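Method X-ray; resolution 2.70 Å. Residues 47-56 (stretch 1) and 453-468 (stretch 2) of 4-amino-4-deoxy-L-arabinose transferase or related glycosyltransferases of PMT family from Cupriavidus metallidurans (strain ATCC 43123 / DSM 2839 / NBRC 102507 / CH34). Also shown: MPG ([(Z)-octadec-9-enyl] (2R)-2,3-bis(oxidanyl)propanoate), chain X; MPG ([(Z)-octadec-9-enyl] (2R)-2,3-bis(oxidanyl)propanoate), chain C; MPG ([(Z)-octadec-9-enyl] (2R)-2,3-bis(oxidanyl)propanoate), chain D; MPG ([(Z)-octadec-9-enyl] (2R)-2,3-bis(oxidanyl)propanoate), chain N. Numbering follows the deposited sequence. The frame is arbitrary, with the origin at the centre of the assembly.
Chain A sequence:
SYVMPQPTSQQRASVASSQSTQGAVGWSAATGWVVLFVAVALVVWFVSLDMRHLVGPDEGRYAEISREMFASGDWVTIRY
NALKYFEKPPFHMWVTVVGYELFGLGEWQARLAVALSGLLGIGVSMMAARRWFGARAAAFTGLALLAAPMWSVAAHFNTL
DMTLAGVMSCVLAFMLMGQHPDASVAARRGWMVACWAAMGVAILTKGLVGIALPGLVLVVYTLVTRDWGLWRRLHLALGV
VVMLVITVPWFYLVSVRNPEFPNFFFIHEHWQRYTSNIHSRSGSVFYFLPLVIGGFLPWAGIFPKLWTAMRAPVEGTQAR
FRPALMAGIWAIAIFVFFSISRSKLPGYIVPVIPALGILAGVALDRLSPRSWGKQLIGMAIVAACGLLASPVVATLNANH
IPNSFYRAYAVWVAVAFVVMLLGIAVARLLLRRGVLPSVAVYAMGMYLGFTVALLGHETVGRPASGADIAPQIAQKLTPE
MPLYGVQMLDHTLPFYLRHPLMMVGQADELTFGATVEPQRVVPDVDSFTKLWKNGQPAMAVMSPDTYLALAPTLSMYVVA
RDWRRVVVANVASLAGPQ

Stretch 1 47-56: VSLDMRHLVG
Stretch 2 453-468: ALLGHETVGRPASGAD

Within stretch 1, Arg52 to Val55 form an extended segment without regular secondary structure (phi/psi -136/144, -72/161, -68/132 and -101/115); before it, Asp50 N bonds to Val47 O (2.9 Å) and Met51 has phi/psi -129/11. Stretch 2 has a helix at 453-456 that begins earlier in the chain and a second at 458-465, kinked where the N of Pro463 has no bond to the turn before. Together the stretches bury 647 Å². The nearest CA pairs set the register: Arg52 with Glu458 (5.2 Å), His53 with Arg462 (5.4 Å), Leu54 with Ser465 (6.1 Å) and Val55 with Gly461 (5.8 Å). Arg52 to Leu54 thus run the same way as Glu458 to Ser465, with Val55 stepping back to Gly461.

Glu458 anchors the contact. Its CA-to-CB bond points toward stretch 1, and chi1 t, chi2 p and chi3 -18° bring both carboxylate oxygens to His53: backbone N of His53 donates to Glu458 OE1 (2.8 Å, 164°), and ND1 of His53 donates to Glu458 OE2 (2.7 Å, 133°). The imidazole, chi1 m and chi2 96°, meets OE2 at its edge, near the ring plane, as a bond to a ring nitrogen requires. Around the same residue pack Arg462 CG, 3.4 Å from His53 ND1, Ala467 CB, 3.5 Å from His53 CD2, and Ser465 OG, 3.5 Å from His53 CB.

Arg462 is nearly fully extended (chi1 to chi3 t, chi4 166°) and reaches Asp468 (chi1 m, chi2 -27°) in a salt bridge, NH2 to OD1 2.9 Å; its NE also donates to Asp468 OD2 at 3.0 Å. Ser465, chi1 p, turns OG back to donate to Arg462 O (2.8 Å) and to accept from Ala467 N (3.3 Å), across the turn where Gly466 takes positive phi (75/5). Ser465 CB lies 3.4 Å from Leu54 O, whereas the Leu54 side chain (m, t) leads away.

Arg52 folds along the other stretch with chi1 m, chi2 t, chi3 m and chi4 101°. Arg52 CD approaches Leu454 O at 3.2 Å, and Leu454 CD1 (chi1 t, chi2 p) covers one face of the guanidinium. Arg52 NH1 donates to water 1, whose O is 2.8 Å away and also 2.8 Å from His457 ND1, so that it bridges the two side chains; NH2 is satisfied elsewhere in the structure.

Val55, chi1 t, places CG2 at the edge of the His457 ring (chi1 t, chi2 -101°), 3.8 Å from CE1, while MPG (chain N) C1 covers one face. Val55 CG2 is also 4.4 Å from Gly461 CA; an ideal CB on Gly461 would lie a tight 3.2 Å from that methyl.

At the opposite end, Leu455 (m, t) sends CD1 to 3.6 Å from Met51 CE, whose chain is m, t, m, and CD2 to 3.6 Å from Ser48 O. MPG (chain D) adds to the Met51-Leu455 apolar contact, its C5 3.6 Å from Met51 CE.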

# COMPACT_ATOMS: atom_id res chain seq x y z
N VAL A 47 15.05 -1.65 -7.27
CA VAL A 47 15.93 -2.55 -6.53
C VAL A 47 15.42 -2.74 -5.10
O VAL A 47 15.30 -3.87 -4.61
CB VAL A 47 17.38 -2.03 -6.54
CG1 VAL A 47 18.23 -2.78 -5.53
CG2 VAL A 47 17.97 -2.16 -7.94
N SER A 48 15.06 -1.64 -4.43
CA SER A 48 14.55 -1.71 -3.07
C SER A 48 13.29 -2.57 -2.96
O SER A 48 12.94 -2.99 -1.85
CB SER A 48 14.27 -0.31 -2.53
OG SER A 48 13.43 0.41 -3.41
N LEU A 49 12.61 -2.83 -4.08
CA LEU A 49 11.45 -3.71 -4.03
C LEU A 49 11.83 -5.13 -3.62
O LEU A 49 11.05 -5.80 -2.92
CB LEU A 49 10.75 -3.74 -5.39
CG LEU A 49 9.98 -2.50 -5.83
CD1 LEU A 49 9.40 -2.72 -7.21
CD2 LEU A 49 8.89 -2.17 -4.83
N ASP A 50 13.01 -5.60 -4.02
CA ASP A 50 13.39 -7.00 -3.86
C ASP A 50 14.42 -7.18 -2.76
O ASP A 50 15.34 -7.99 -2.88
CB ASP A 50 13.92 -7.56 -5.18
CG ASP A 50 13.92 -9.07 -5.21
OD1 ASP A 50 12.98 -9.68 -4.65
OD2 ASP A 50 14.85 -9.65 -5.80
N MET A 51 14.28 -6.44 -1.66
CA MET A 51 15.25 -6.53 -0.58
C MET A 51 14.60 -6.76 0.78
O MET A 51 15.29 -6.67 1.81
CB MET A 51 16.13 -5.27 -0.55
CG MET A 51 16.97 -5.13 -1.82
SD MET A 51 18.46 -4.14 -1.63
CE MET A 51 17.80 -2.49 -1.84
N ARG A 52 13.31 -7.06 0.82
CA ARG A 52 12.63 -7.41 2.06
C ARG A 52 11.74 -8.62 1.81
O ARG A 52 11.16 -8.76 0.73
CB ARG A 52 11.77 -6.25 2.58
CG ARG A 52 12.51 -4.94 2.80
CD ARG A 52 11.58 -3.86 3.33
NE ARG A 52 10.48 -3.58 2.41
CZ ARG A 52 9.24 -4.04 2.56
NH1 ARG A 52 8.93 -4.80 3.60
NH2 ARG A 52 8.30 -3.73 1.67
N HIS A 53 11.65 -9.50 2.81
CA HIS A 53 10.66 -10.56 2.75
C HIS A 53 9.27 -9.98 2.96
O HIS A 53 9.10 -8.88 3.49
CB HIS A 53 10.96 -11.63 3.79
CG HIS A 53 12.17 -12.46 3.47
ND1 HIS A 53 13.42 -12.19 3.99
CD2 HIS A 53 12.32 -13.54 2.68
CE1 HIS A 53 14.28 -13.07 3.53
NE2 HIS A 53 13.64 -13.91 2.73
N LEU A 54 8.26 -10.74 2.54
CA LEU A 54 6.89 -10.25 2.58
C LEU A 54 6.41 -10.10 4.01
O LEU A 54 6.58 -11.00 4.84
CB LEU A 54 5.97 -11.20 1.81
CG LEU A 54 6.22 -11.31 0.31
CD1 LEU A 54 5.19 -12.21 -0.33
CD2 LEU A 54 6.21 -9.94 -0.35
N VAL A 55 5.81 -8.95 4.31
CA VAL A 55 5.35 -8.61 5.65
C VAL A 55 3.85 -8.84 5.71
O VAL A 55 3.07 -8.16 5.02
CB VAL A 55 5.72 -7.16 6.01
CG1 VAL A 55 5.03 -6.74 7.30
CG2 VAL A 55 7.23 -7.02 6.12
N GLY A 56 3.42 -9.80 6.52
CA GLY A 56 2.01 -10.06 6.71
C GLY A 56 1.33 -9.01 7.57
O GLY A 56 2.00 -8.30 8.32
N ALA A 453 15.17 3.35 6.00
CA ALA A 453 14.33 3.00 7.15
C ALA A 453 13.39 1.85 6.82
O ALA A 453 13.07 1.04 7.70
CB ALA A 453 13.54 4.22 7.61
N LEU A 454 12.93 1.74 5.57
CA LEU A 454 12.05 0.65 5.20
C LEU A 454 12.82 -0.65 5.02
O LEU A 454 12.41 -1.71 5.53
CB LEU A 454 11.27 0.99 3.93
CG LEU A 454 10.26 -0.06 3.45
CD1 LEU A 454 9.35 -0.50 4.58
CD2 LEU A 454 9.44 0.45 2.27
N LEU A 455 13.95 -0.60 4.32
CA LEU A 455 14.78 -1.79 4.16
C LEU A 455 15.26 -2.32 5.51
O LEU A 455 15.42 -3.53 5.68
CB LEU A 455 15.98 -1.48 3.27
CG LEU A 455 15.67 -1.06 1.84
CD1 LEU A 455 16.94 -0.70 1.11
CD2 LEU A 455 14.91 -2.15 1.10
N GLY A 456 15.49 -1.43 6.48
CA GLY A 456 15.88 -1.88 7.80
C GLY A 456 14.82 -2.71 8.48
O GLY A 456 15.13 -3.57 9.31
N HIS A 457 13.55 -2.48 8.14
CA HIS A 457 12.47 -3.29 8.71
C HIS A 457 12.60 -4.76 8.35
O HIS A 457 11.93 -5.59 8.98
CB HIS A 457 11.11 -2.76 8.25
CG HIS A 457 9.95 -3.44 8.90
ND1 HIS A 457 9.21 -4.41 8.26
CD2 HIS A 457 9.41 -3.30 10.13
CE1 HIS A 457 8.26 -4.84 9.08
NE2 HIS A 457 8.36 -4.18 10.22
N GLU A 458 13.44 -5.11 7.37
CA GLU A 458 13.69 -6.51 7.07
C GLU A 458 14.21 -7.27 8.29
O GLU A 458 13.95 -8.47 8.43
CB GLU A 458 14.68 -6.62 5.90
CG GLU A 458 15.34 -7.98 5.72
CD GLU A 458 14.42 -9.02 5.09
OE1 GLU A 458 13.19 -8.83 5.09
OE2 GLU A 458 14.94 -10.04 4.60
N THR A 459 14.91 -6.58 9.20
CA THR A 459 15.45 -7.23 10.39
C THR A 459 14.35 -7.91 11.20
O THR A 459 14.54 -9.02 11.69
CB THR A 459 16.20 -6.23 11.26
OG1 THR A 459 15.33 -5.14 11.60
CG2 THR A 459 17.42 -5.69 10.53
N VAL A 460 13.20 -7.26 11.34
CA VAL A 460 12.09 -7.85 12.08
C VAL A 460 11.07 -8.52 11.17
O VAL A 460 10.26 -9.33 11.65
CB VAL A 460 11.39 -6.80 12.98
CG1 VAL A 460 12.40 -6.10 13.87
CG2 VAL A 460 10.62 -5.80 12.13
N GLY A 461 11.07 -8.21 9.87
CA GLY A 461 10.09 -8.77 8.96
C GLY A 461 10.46 -10.15 8.46
O GLY A 461 9.59 -10.99 8.26
N ARG A 462 11.76 -10.38 8.25
CA ARG A 462 12.20 -11.69 7.76
C ARG A 462 11.92 -12.82 8.75
O ARG A 462 11.39 -13.86 8.33
CB ARG A 462 13.68 -11.62 7.38
CG ARG A 462 14.31 -12.99 7.15
CD ARG A 462 15.77 -12.89 6.77
NE ARG A 462 16.41 -14.20 6.84
CZ ARG A 462 17.60 -14.48 6.32
NH1 ARG A 462 18.29 -13.55 5.68
NH2 ARG A 462 18.10 -15.70 6.44
N PRO A 463 12.25 -12.71 10.05
CA PRO A 463 11.89 -13.80 10.96
C PRO A 463 10.40 -14.00 11.12
O PRO A 463 9.98 -15.09 11.52
CB PRO A 463 12.54 -13.37 12.29
CG PRO A 463 12.66 -11.90 12.19
CD PRO A 463 12.97 -11.63 10.75
N ALA A 464 9.59 -12.99 10.81
CA ALA A 464 8.15 -13.16 10.92
C ALA A 464 7.56 -13.80 9.67
O ALA A 464 6.54 -14.50 9.75
CB ALA A 464 7.47 -11.81 11.18
N SER A 465 8.19 -13.59 8.51
CA SER A 465 7.66 -14.10 7.26
C SER A 465 7.69 -15.62 7.20
O SER A 465 6.91 -16.21 6.45
CB SER A 465 8.44 -13.53 6.08
OG SER A 465 9.76 -14.05 6.07
N GLY A 466 8.56 -16.26 7.97
CA GLY A 466 8.69 -17.70 7.90
C GLY A 466 9.40 -18.21 6.67
O GLY A 466 9.48 -19.43 6.48
N ALA A 467 9.94 -17.32 5.84
CA ALA A 467 10.67 -17.76 4.66
C ALA A 467 11.92 -18.55 5.01
O ALA A 467 12.37 -19.36 4.20
CB ALA A 467 11.04 -16.55 3.79
N ASP A 468 12.48 -18.34 6.20
CA ASP A 468 13.68 -19.08 6.60
C ASP A 468 13.37 -20.56 6.80
O ASP A 468 14.11 -21.43 6.33
CB ASP A 468 14.28 -18.47 7.87
CG ASP A 468 14.99 -17.15 7.61
OD1 ASP A 468 15.47 -16.93 6.48
OD2 ASP A 468 15.07 -16.33 8.55
C2 MPG X . 20.40 -6.45 8.18
C3 MPG X . 19.11 -6.76 7.44
C4 MPG X . 18.59 -5.57 6.63
C5 MPG X . 19.71 -4.69 6.07
C6 MPG X . 19.21 -3.33 5.57
C7 MPG X . 20.24 -2.62 4.66
C8 MPG X . 19.79 -1.21 4.22
C1 MPG X . 20.61 -7.39 9.38
C2 MPG C . 16.66 -6.69 -7.32
C3 MPG C . 15.85 -6.86 -8.60
C4 MPG C . 14.95 -5.66 -8.89
C5 MPG C . 14.03 -5.94 -10.09
C6 MPG C . 13.45 -4.66 -10.72
C7 MPG C . 12.62 -4.98 -11.98
C8 MPG C . 12.01 -3.71 -12.63
C9 MPG C . 10.88 -4.05 -13.64
C10 MPG C . 10.08 -2.79 -14.08
C11 MPG C . 8.78 -3.15 -14.82
C12 MPG C . 8.07 -1.89 -15.43
C1 MPG C . 17.46 -7.94 -6.96
C2 MPG D . 20.23 2.37 0.14
C3 MPG D . 19.29 1.81 -0.91
C4 MPG D . 19.87 0.61 -1.64
C5 MPG D . 19.38 0.52 -3.09
C6 MPG D . 20.39 -0.19 -4.01
C1 MPG D . 20.30 3.90 0.10
C2 MPG N . 6.17 -1.26 8.84
C3 MPG N . 7.25 -0.58 8.01
C4 MPG N . 7.82 0.65 8.69
C5 MPG N . 8.61 1.54 7.72
C6 MPG N . 8.89 2.93 8.32
C7 MPG N . 9.32 3.96 7.25
C8 MPG N . 9.30 5.40 7.81
C1 MPG N . 5.56 -2.47 8.12
O HOH W 1 10.29 -5.47 5.92